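Local coordinates for protein methylmalonyl-CoA carboxyltransferase 12S subunit (Propionibacterium freudenreichii, PDB 1ON3) that transfers the carboxyl group of methylmalonyl-CoA to the biotin of the 1.3S subunit, as the hexameric core of the transcarboxylase complex, at residues S396-T404 with A502-R513; N267-L278 with V295-G303. All coordinates share one frame; numbering follows the deposited sequence. Where two conformers were deposited one is given.

Contact 1: residues S396-T404 with A502-R513; sequences SEATVPKIT and ALEMYATKRQTR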
loop_
_atom_site.group_PDB
_atom_site.type_symbol
_atom_site.label_atom_id
_atom_site.label_comp_id
_atom_site.label_asym_id
_atom_site.label_seq_id
_atom_site.Cartn_x
_atom_site.Cartn_y
_atom_site.Cartn_z
ATOM N N SER E 396 0.516 25.412 -4.879
ATOM C CA SER E 396 -0.453 24.447 -5.425
ATOM C C SER E 396 -0.124 22.998 -5.049
ATOM O O SER E 396 -1.010 22.171 -4.926
ATOM C CB SER E 396 -0.547 24.553 -6.957
ATOM O OG SER E 396 -0.918 25.863 -7.365
ATOM N N GLU E 397 1.156 22.692 -4.883
ATOM C CA GLU E 397 1.566 21.339 -4.519
ATOM C C GLU E 397 1.482 21.127 -3.000
ATOM O O GLU E 397 1.297 20.008 -2.527
ATOM C CB GLU E 397 3.008 21.091 -4.971
ATOM C CG GLU E 397 3.522 19.689 -4.681
ATOM C CD GLU E 397 2.850 18.620 -5.528
ATOM O OE1 GLU E 397 3.074 17.424 -5.259
ATOM O OE2 GLU E 397 2.102 18.970 -6.468
ATOM N N ALA E 398 1.639 22.201 -2.243
ATOM C CA ALA E 398 1.633 22.079 -0.788
ATOM C C ALA E 398 0.332 21.518 -0.229
ATOM O O ALA E 398 -0.759 21.873 -0.689
ATOM C CB ALA E 398 1.954 23.438 -0.143
ATOM N N THR E 399 0.456 20.637 0.767
ATOM C CA THR E 399 -0.711 20.031 1.403
ATOM C C THR E 399 -0.839 20.391 2.893
ATOM O O THR E 399 -1.805 19.996 3.556
ATOM C CB THR E 399 -0.708 18.488 1.234
ATOM O OG1 THR E 399 0.506 17.953 1.772
ATOM C CG2 THR E 399 -0.820 18.106 -0.255
ATOM N N VAL E 400 0.126 21.134 3.428
ATOM C CA VAL E 400 0.029 21.548 4.825
ATOM C C VAL E 400 -1.083 22.596 4.885
ATOM O O VAL E 400 -1.540 23.084 3.847
ATOM C CB VAL E 400 1.329 22.241 5.341
ATOM C CG1 VAL E 400 2.469 21.229 5.477
ATOM C CG2 VAL E 400 1.738 23.372 4.389
ATOM N N PRO E 401 -1.550 22.933 6.095
ATOM C CA PRO E 401 -2.602 23.948 6.218
ATOM C C PRO E 401 -2.047 25.237 5.605
ATOM O O PRO E 401 -0.883 25.576 5.820
ATOM C CB PRO E 401 -2.786 24.077 7.734
ATOM C CG PRO E 401 -2.523 22.671 8.214
ATOM C CD PRO E 401 -1.316 22.246 7.378
ATOM N N LYS E 402 -2.869 25.932 4.824
ATOM C CA LYS E 402 -2.469 27.190 4.200
ATOM C C LYS E 402 -3.504 28.241 4.576
ATOM O O LYS E 402 -4.670 28.120 4.214
ATOM C CB LYS E 402 -2.385 27.012 2.680
ATOM C CG LYS E 402 -1.189 26.132 2.260
ATOM C CD LYS E 402 -1.153 25.844 0.755
ATOM C CE LYS E 402 -2.246 24.890 0.348
ATOM N NZ LYS E 402 -2.246 24.601 -1.113
ATOM N N ILE E 403 -3.076 29.258 5.317
ATOM C CA ILE E 403 -3.975 30.320 5.775
ATOM C C ILE E 403 -3.490 31.660 5.245
ATOM O O ILE E 403 -2.329 32.037 5.437
ATOM C CB ILE E 403 -4.000 30.398 7.310
ATOM C CG1 ILE E 403 -4.251 29.007 7.900
ATOM C CG2 ILE E 403 -5.046 31.418 7.753
ATOM C CD1 ILE E 403 -5.606 28.426 7.578
ATOM N N THR E 404 -4.398 32.401 4.620
ATOM C CA THR E 404 -4.037 33.661 4.011
ATOM C C THR E 404 -4.866 34.860 4.489
ATOM O O THR E 404 -6.089 34.813 4.517
ATOM C CB THR E 404 -4.157 33.523 2.474
ATOM O OG1 THR E 404 -3.177 32.575 2.009
ATOM C CG2 THR E 404 -3.957 34.860 1.778
ATOM N N ALA E 502 -8.104 28.983 12.743
ATOM C CA ALA E 502 -7.983 28.291 11.470
ATOM C C ALA E 502 -6.932 27.187 11.613
ATOM O O ALA E 502 -7.150 26.048 11.197
ATOM C CB ALA E 502 -7.578 29.269 10.380
ATOM N N LEU E 503 -5.799 27.529 12.216
ATOM C CA LEU E 503 -4.720 26.566 12.404
ATOM C C LEU E 503 -5.205 25.396 13.234
ATOM O O LEU E 503 -4.900 24.239 12.935
ATOM C CB LEU E 503 -3.528 27.238 13.098
ATOM C CG LEU E 503 -2.759 28.278 12.273
ATOM C CD1 LEU E 503 -1.808 29.076 13.169
ATOM C CD2 LEU E 503 -1.971 27.554 11.173
ATOM N N GLU E 504 -5.972 25.701 14.277
ATOM C CA GLU E 504 -6.497 24.663 15.159
ATOM C C GLU E 504 -7.457 23.730 14.425
ATOM O O GLU E 504 -7.373 22.521 14.558
ATOM C CB GLU E 504 -7.191 25.313 16.371
ATOM C CG GLU E 504 -7.962 24.362 17.304
ATOM C CD GLU E 504 -7.125 23.197 17.839
ATOM O OE1 GLU E 504 -5.883 23.322 17.933
ATOM O OE2 GLU E 504 -7.721 22.156 18.182
ATOM N N MET E 505 -8.362 24.272 13.627
ATOM C CA MET E 505 -9.298 23.387 12.954
ATOM C C MET E 505 -8.645 22.552 11.857
ATOM O O MET E 505 -9.051 21.415 11.607
ATOM C CB MET E 505 -10.471 24.178 12.384
ATOM C CG MET E 505 -11.784 23.399 12.411
ATOM S SD MET E 505 -11.730 21.761 11.615
ATOM C CE MET E 505 -11.632 20.742 12.961
ATOM N N TYR E 506 -7.617 23.101 11.217
ATOM C CA TYR E 506 -6.940 22.367 10.156
ATOM C C TYR E 506 -5.735 21.550 10.643
ATOM O O TYR E 506 -4.977 21.004 9.845
ATOM C CB TYR E 506 -6.551 23.338 9.027
ATOM C CG TYR E 506 -7.746 23.768 8.192
ATOM C CD1 TYR E 506 -8.273 22.925 7.217
ATOM C CD2 TYR E 506 -8.388 24.987 8.425
ATOM C CE1 TYR E 506 -9.408 23.276 6.500
ATOM C CE2 TYR E 506 -9.532 25.352 7.714
ATOM C CZ TYR E 506 -10.036 24.491 6.755
ATOM O OH TYR E 506 -11.165 24.839 6.039
ATOM N N ALA E 507 -5.566 21.450 11.957
ATOM C CA ALA E 507 -4.465 20.663 12.499
ATOM C C ALA E 507 -4.662 19.204 12.104
ATOM O O ALA E 507 -3.732 18.409 12.164
ATOM C CB ALA E 507 -4.405 20.798 14.026
ATOM N N THR E 508 -5.870 18.841 11.691
ATOM C CA THR E 508 -6.108 17.462 11.294
ATOM C C THR E 508 -6.290 17.324 9.789
ATOM O O THR E 508 -6.781 16.311 9.313
ATOM C CB THR E 508 -7.345 16.876 12.017
ATOM O OG1 THR E 508 -8.474 17.727 11.799
ATOM C CG2 THR E 508 -7.081 16.770 13.505
ATOM N N LYS E 509 -5.893 18.348 9.036
ATOM C CA LYS E 509 -6.013 18.306 7.584
ATOM C C LYS E 509 -5.247 17.120 6.981
ATOM O O LYS E 509 -4.079 16.902 7.293
ATOM C CB LYS E 509 -5.474 19.595 6.964
ATOM C CG LYS E 509 -5.497 19.608 5.439
ATOM C CD LYS E 509 -4.854 20.894 4.894
ATOM C CE LYS E 509 -4.863 20.929 3.370
ATOM N NZ LYS E 509 -4.179 22.167 2.882
ATOM N N ARG E 510 -5.919 16.351 6.134
ATOM C CA ARG E 510 -5.303 15.221 5.447
ATOM C C ARG E 510 -5.682 15.411 3.986
ATOM O O ARG E 510 -6.821 15.167 3.590
ATOM C CB ARG E 510 -5.840 13.891 5.984
ATOM C CG ARG E 510 -5.166 13.449 7.276
ATOM C CD ARG E 510 -3.674 13.249 7.039
ATOM N NE ARG E 510 -2.916 12.970 8.259
ATOM C CZ ARG E 510 -2.733 13.835 9.254
ATOM N NH1 ARG E 510 -3.258 15.053 9.191
ATOM N NH2 ARG E 510 -2.009 13.487 10.309
ATOM N N GLN E 511 -4.717 15.866 3.196
ATOM C CA GLN E 511 -4.927 16.146 1.783
ATOM C C GLN E 511 -3.971 15.321 0.942
ATOM O O GLN E 511 -2.772 15.290 1.206
ATOM C CB GLN E 511 -4.685 17.629 1.535
ATOM C CG GLN E 511 -5.086 18.121 0.171
ATOM C CD GLN E 511 -4.999 19.623 0.091
ATOM O OE1 GLN E 511 -3.915 20.196 0.209
ATOM N NE2 GLN E 511 -6.147 20.280 -0.087
ATOM N N THR E 512 -4.508 14.672 -0.078
ATOM C CA THR E 512 -3.715 13.822 -0.954
ATOM C C THR E 512 -3.465 14.437 -2.329
ATOM O O THR E 512 -4.161 15.358 -2.749
ATOM C CB THR E 512 -4.402 12.462 -1.130
ATOM O OG1 THR E 512 -5.744 12.663 -1.596
ATOM C CG2 THR E 512 -4.431 11.713 0.201
ATOM N N ARG E 513 -2.462 13.907 -3.022
ATOM C CA ARG E 513 -2.067 14.390 -4.343
ATOM C C ARG E 513 -2.038 13.227 -5.332
ATOM O O ARG E 513 -1.930 12.073 -4.927
ATOM C CB ARG E 513 -0.665 15.017 -4.256
ATOM C CG ARG E 513 -0.572 16.250 -3.360
ATOM C CD ARG E 513 -1.331 17.415 -3.995
ATOM N NE ARG E 513 -0.674 17.889 -5.212
ATOM C CZ ARG E 513 -1.260 18.639 -6.145
ATOM N NH1 ARG E 513 -2.528 19.009 -6.022
ATOM N NH2 ARG E 513 -0.567 19.027 -7.204
HETATM O O HOH W 1 -2.183 21.392 -7.609
HETATM O O HOH W 2 0.362 15.201 1.306
HETATM O O HOH W 3 -2.357 17.742 4.637
HETATM O O HOH W 4 -4.115 22.507 -1.239
#

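Contact 2: residues N267-L278 with V295-G303; sequences NPNNDVSPNTEL and VIAKIVDWG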
loop_
_atom_site.group_PDB
_atom_site.type_symbol
_atom_site.label_atom_id
_atom_site.label_comp_id
_atom_site.label_asym_id
_atom_site.label_seq_id
_atom_site.Cartn_x
_atom_site.Cartn_y
_atom_site.Cartn_z
ATOM N N ASN E 267 6.820 26.778 24.313
ATOM C CA ASN E 267 6.330 27.950 25.053
ATOM C C ASN E 267 5.053 28.541 24.465
ATOM O O ASN E 267 5.022 29.709 24.095
ATOM C CB ASN E 267 7.404 29.039 25.063
ATOM C CG ASN E 267 8.649 28.625 25.822
ATOM O OD1 ASN E 267 9.736 29.154 25.586
ATOM N ND2 ASN E 267 8.494 27.687 26.751
ATOM N N PRO E 268 3.975 27.751 24.411
ATOM C CA PRO E 268 2.698 28.202 23.856
ATOM C C PRO E 268 2.068 29.407 24.528
ATOM O O PRO E 268 1.967 29.467 25.756
ATOM C CB PRO E 268 1.803 26.968 23.980
ATOM C CG PRO E 268 2.777 25.816 24.079
ATOM C CD PRO E 268 3.863 26.377 24.932
ATOM N N ASN E 269 1.656 30.374 23.717
ATOM C CA ASN E 269 0.972 31.556 24.225
ATOM C C ASN E 269 -0.441 31.333 23.688
ATOM O O ASN E 269 -0.650 31.314 22.469
ATOM C CB ASN E 269 1.568 32.834 23.636
ATOM C CG ASN E 269 0.983 34.087 24.251
ATOM O OD1 ASN E 269 -0.225 34.289 24.242
ATOM N ND2 ASN E 269 1.845 34.940 24.789
ATOM N N ASN E 270 -1.409 31.138 24.576
ATOM C CA ASN E 270 -2.766 30.879 24.109
ATOM C C ASN E 270 -3.703 32.071 24.105
ATOM O O ASN E 270 -4.879 31.934 23.778
ATOM C CB ASN E 270 -3.385 29.725 24.898
ATOM C CG ASN E 270 -2.595 28.440 24.751
ATOM O OD1 ASN E 270 -2.412 27.929 23.643
ATOM N ND2 ASN E 270 -2.115 27.915 25.872
ATOM N N ASP E 271 -3.196 33.243 24.450
ATOM C CA ASP E 271 -4.056 34.412 24.426
ATOM C C ASP E 271 -4.218 34.891 22.986
ATOM O O ASP E 271 -3.233 35.094 22.273
ATOM C CB ASP E 271 -3.480 35.550 25.262
ATOM C CG ASP E 271 -4.383 36.773 25.254
ATOM O OD1 ASP E 271 -5.538 36.656 25.720
ATOM O OD2 ASP E 271 -3.954 37.842 24.771
ATOM N N VAL E 272 -5.464 35.066 22.566
ATOM C CA VAL E 272 -5.747 35.534 21.220
ATOM C C VAL E 272 -6.667 36.750 21.269
ATOM O O VAL E 272 -7.383 37.038 20.310
ATOM C CB VAL E 272 -6.390 34.413 20.356
ATOM C CG1 VAL E 272 -5.357 33.327 20.069
ATOM C CG2 VAL E 272 -7.585 33.810 21.076
ATOM N N SER E 273 -6.622 37.469 22.388
ATOM C CA SER E 273 -7.455 38.652 22.577
ATOM C C SER E 273 -7.179 39.655 21.465
ATOM O O SER E 273 -6.115 39.631 20.849
ATOM C CB SER E 273 -7.178 39.285 23.943
ATOM O OG SER E 273 -5.820 39.660 24.062
ATOM N N PRO E 274 -8.144 40.543 21.186
ATOM C CA PRO E 274 -7.964 41.541 20.126
ATOM C C PRO E 274 -6.835 42.512 20.428
ATOM O O PRO E 274 -6.516 42.746 21.589
ATOM C CB PRO E 274 -9.319 42.252 20.086
ATOM C CG PRO E 274 -10.282 41.184 20.534
ATOM C CD PRO E 274 -9.529 40.558 21.695
ATOM N N ASN E 275 -6.213 43.048 19.383
ATOM C CA ASN E 275 -5.165 44.043 19.549
ATOM C C ASN E 275 -5.479 45.135 18.539
ATOM O O ASN E 275 -5.200 44.996 17.350
ATOM C CB ASN E 275 -3.773 43.472 19.277
ATOM C CG ASN E 275 -2.671 44.462 19.628
ATOM O OD1 ASN E 275 -2.896 45.670 19.643
ATOM N ND2 ASN E 275 -1.479 43.955 19.905
ATOM N N THR E 276 -6.064 46.224 19.019
ATOM C CA THR E 276 -6.456 47.328 18.157
ATOM C C THR E 276 -5.316 48.049 17.453
ATOM O O THR E 276 -5.551 48.757 16.476
ATOM C CB THR E 276 -7.274 48.362 18.947
ATOM O OG1 THR E 276 -6.465 48.885 20.004
ATOM C CG2 THR E 276 -8.522 47.704 19.540
ATOM N N GLU E 277 -4.088 47.879 17.935
ATOM C CA GLU E 277 -2.954 48.539 17.306
ATOM C C GLU E 277 -2.782 48.049 15.877
ATOM O O GLU E 277 -2.248 48.764 15.038
ATOM C CB GLU E 277 -1.661 48.287 18.085
ATOM C CG GLU E 277 -1.669 48.829 19.502
ATOM C CD GLU E 277 -0.328 48.658 20.196
ATOM O OE1 GLU E 277 0.611 49.419 19.879
ATOM O OE2 GLU E 277 -0.210 47.752 21.051
ATOM N N LEU E 278 -3.250 46.834 15.605
ATOM C CA LEU E 278 -3.152 46.258 14.262
ATOM C C LEU E 278 -3.960 47.057 13.234
ATOM O O LEU E 278 -3.679 47.005 12.031
ATOM C CB LEU E 278 -3.638 44.814 14.277
ATOM C CG LEU E 278 -2.636 43.765 14.764
ATOM C CD1 LEU E 278 -3.360 42.464 15.132
ATOM C CD2 LEU E 278 -1.585 43.539 13.657
ATOM N N VAL E 295 3.296 43.832 11.688
ATOM C CA VAL E 295 2.042 43.100 11.735
ATOM C C VAL E 295 2.366 41.721 12.304
ATOM O O VAL E 295 1.682 41.227 13.201
ATOM C CB VAL E 295 1.422 42.930 10.337
ATOM C CG1 VAL E 295 0.209 42.017 10.423
ATOM C CG2 VAL E 295 1.029 44.310 9.763
ATOM N N ILE E 296 3.428 41.111 11.786
ATOM C CA ILE E 296 3.839 39.788 12.244
ATOM C C ILE E 296 4.065 39.781 13.751
ATOM O O ILE E 296 3.558 38.909 14.445
ATOM C CB ILE E 296 5.146 39.320 11.532
ATOM C CG1 ILE E 296 4.875 39.134 10.029
ATOM C CG2 ILE E 296 5.668 38.011 12.179
ATOM C CD1 ILE E 296 6.118 38.766 9.179
ATOM N N ALA E 297 4.826 40.751 14.251
ATOM C CA ALA E 297 5.134 40.819 15.678
ATOM C C ALA E 297 3.894 40.831 16.556
ATOM O O ALA E 297 3.894 40.262 17.651
ATOM C CB ALA E 297 5.989 42.039 15.976
ATOM N N LYS E 298 2.829 41.465 16.079
ATOM C CA LYS E 298 1.599 41.534 16.860
ATOM C C LYS E 298 0.692 40.320 16.751
ATOM O O LYS E 298 -0.276 40.206 17.505
ATOM C CB LYS E 298 0.818 42.800 16.502
ATOM C CG LYS E 298 1.580 44.063 16.863
ATOM C CD LYS E 298 0.783 45.327 16.604
ATOM C CE LYS E 298 1.629 46.553 16.928
ATOM N NZ LYS E 298 2.188 46.499 18.312
ATOM N N ILE E 299 0.992 39.396 15.842
ATOM C CA ILE E 299 0.132 38.232 15.717
ATOM C C ILE E 299 0.764 36.902 16.124
ATOM O O ILE E 299 0.051 35.944 16.411
ATOM C CB ILE E 299 -0.443 38.106 14.295
ATOM C CG1 ILE E 299 0.673 37.899 13.277
ATOM C CG2 ILE E 299 -1.214 39.381 13.942
ATOM C CD1 ILE E 299 0.156 37.625 11.874
ATOM N N VAL E 300 2.089 36.836 16.165
ATOM C CA VAL E 300 2.750 35.590 16.550
ATOM C C VAL E 300 3.080 35.586 18.042
ATOM O O VAL E 300 3.214 36.647 18.659
ATOM C CB VAL E 300 4.058 35.354 15.727
ATOM C CG1 VAL E 300 3.742 35.392 14.247
ATOM C CG2 VAL E 300 5.109 36.394 16.061
ATOM N N ASP E 301 3.211 34.388 18.614
ATOM C CA ASP E 301 3.509 34.233 20.037
ATOM C C ASP E 301 4.693 35.063 20.503
ATOM O O ASP E 301 5.787 34.959 19.960
ATOM C CB ASP E 301 3.803 32.763 20.384
ATOM C CG ASP E 301 2.556 31.892 20.424
ATOM O OD1 ASP E 301 2.680 30.721 20.862
ATOM O OD2 ASP E 301 1.467 32.363 20.026
ATOM N N TRP E 302 4.477 35.878 21.527
ATOM C CA TRP E 302 5.547 36.698 22.095
ATOM C C TRP E 302 6.224 37.661 21.117
ATOM O O TRP E 302 7.251 38.259 21.452
ATOM C CB TRP E 302 6.624 35.791 22.700
ATOM C CG TRP E 302 6.083 34.563 23.358
ATOM C CD1 TRP E 302 6.180 33.277 22.909
ATOM C CD2 TRP E 302 5.367 34.503 24.596
ATOM N NE1 TRP E 302 5.570 32.416 23.793
ATOM C CE2 TRP E 302 5.061 33.143 24.837
ATOM C CE3 TRP E 302 4.955 35.468 25.525
ATOM C CZ2 TRP E 302 4.362 32.724 25.972
ATOM C CZ3 TRP E 302 4.258 35.049 26.656
ATOM C CH2 TRP E 302 3.972 33.689 26.866
ATOM N N GLY E 303 5.662 37.822 19.924
ATOM C CA GLY E 303 6.268 38.702 18.930
ATOM C C GLY E 303 7.571 38.112 18.396
ATOM O O GLY E 303 8.352 38.784 17.708
HETATM O O HOH W 5 -0.494 41.447 20.031
#

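Contact 1: residues S396-T404 with A502-R513
Glu397 and Arg513 meet in a salt bridge at one end of this contact. In the conformer given, Glu397 OE2 lies 2.8 Å from Arg513 NH2, and NE adds a weak bond to the same oxygen. The carboxylate and guanidinium planes then stand 86° apart, and NH2 meets OE2 from above the carboxylate plane. Arg513 is bent at chi2 and chi3, which folds its head back over Ser396 O. Its CG also packs on Thr399 CG2 at 3.6 Å. In the middle, Lys509 runs fully extended, with CG anti to its backbone N (chi1 177°). Its CE passes 3.2 Å from Thr399 O, and NZ donates to Val400 O at 3.0 Å from above the carbonyl plane. Asp426 holds the same ammonium group by a salt bridge. At the far end, Pro401 CG comes 3.4 Å from Tyr506 O, its CB slides past Tyr506 CB, and Ile403 CD1 reaches Ala502 CB at 3.5 Å. Waters bridge the segments as well: one donates to both Thr399 OG1 and Gln511 O. Neighbouring subunits flank the contact: Tyr506 OH bonds Gln125 of a second subunit, and Lys517 of a third bonds Thr399 OG1. The residues after helix 495-505 thus pack against the loop joining helix 384-397 to strand 402-407, an inner parallel strand of the C-terminal sheet, consistent with the crotonase-type fold of carboxyltransferases.

Contact 2: residues N267-L278 with V295-G303
An Asx turn, in which Asn269 OD1 accepts from Asp271 N, and a type I turn from Asn275 to Leu278, with a capping bond from Glu277 N to Asn275 OD1, shape the loop along the end of helix 293-299. Trp302 NE1 donates to Asn267 O at 2.8 Å, with an N-H...O angle of 158°. The acceptor lies in the indole plane, at the ring edge. Asn269 sets its CG opposite its own N (chi1 -174°), which carries the amide over one ring face. Its ND2 is 3.1 Å from Trp302 CZ3, and CB makes a CH-pi contact with the six-membered ring. Asn269 N also donates to Asp301 OD1 at 3.1 Å, from above the carboxylate plane. Asp301 in turn binds Gly325 N through OD1 and Arg496 through OD2. Farther along, Leu278 spreads its methyls: CD2 meets Val295 CG1 at 4.0 Å, and CD1 meets Ile299 CG2 at 3.9 Å. Lys298 CB lies against Leu278 CD2. A water accepts from Asn275 ND2 and donates to Lys298 O. Directed bonds hold the Trp302 end, although the exposed indole also touches a crystal neighbour; Arg496 would favour a charged Asp301. The Leu278 end relies more on apolar contact, with a long salt bridge between Glu277 and Lys298 beside it.

Overall arrangement
From the N terminus, the chain passes the first seven-stranded sheet and helix 241-253 before reaching the loop of contact 2. That contact closes a short loop, with 16 residues between its segments, among them most of helix 278-281. The chain then builds the second sheet, from strand 305-308 onward. Contact 1 opens later and spans 97 residues, bringing the tail after helix 495-505 back to the start of strand 402-407. The two loops follow in series and do not cross. Their centres are about 22 Å apart. Helix 495-505 links them: its Arg496 meets Asp301 of contact 2, and its last turn belongs to contact 1.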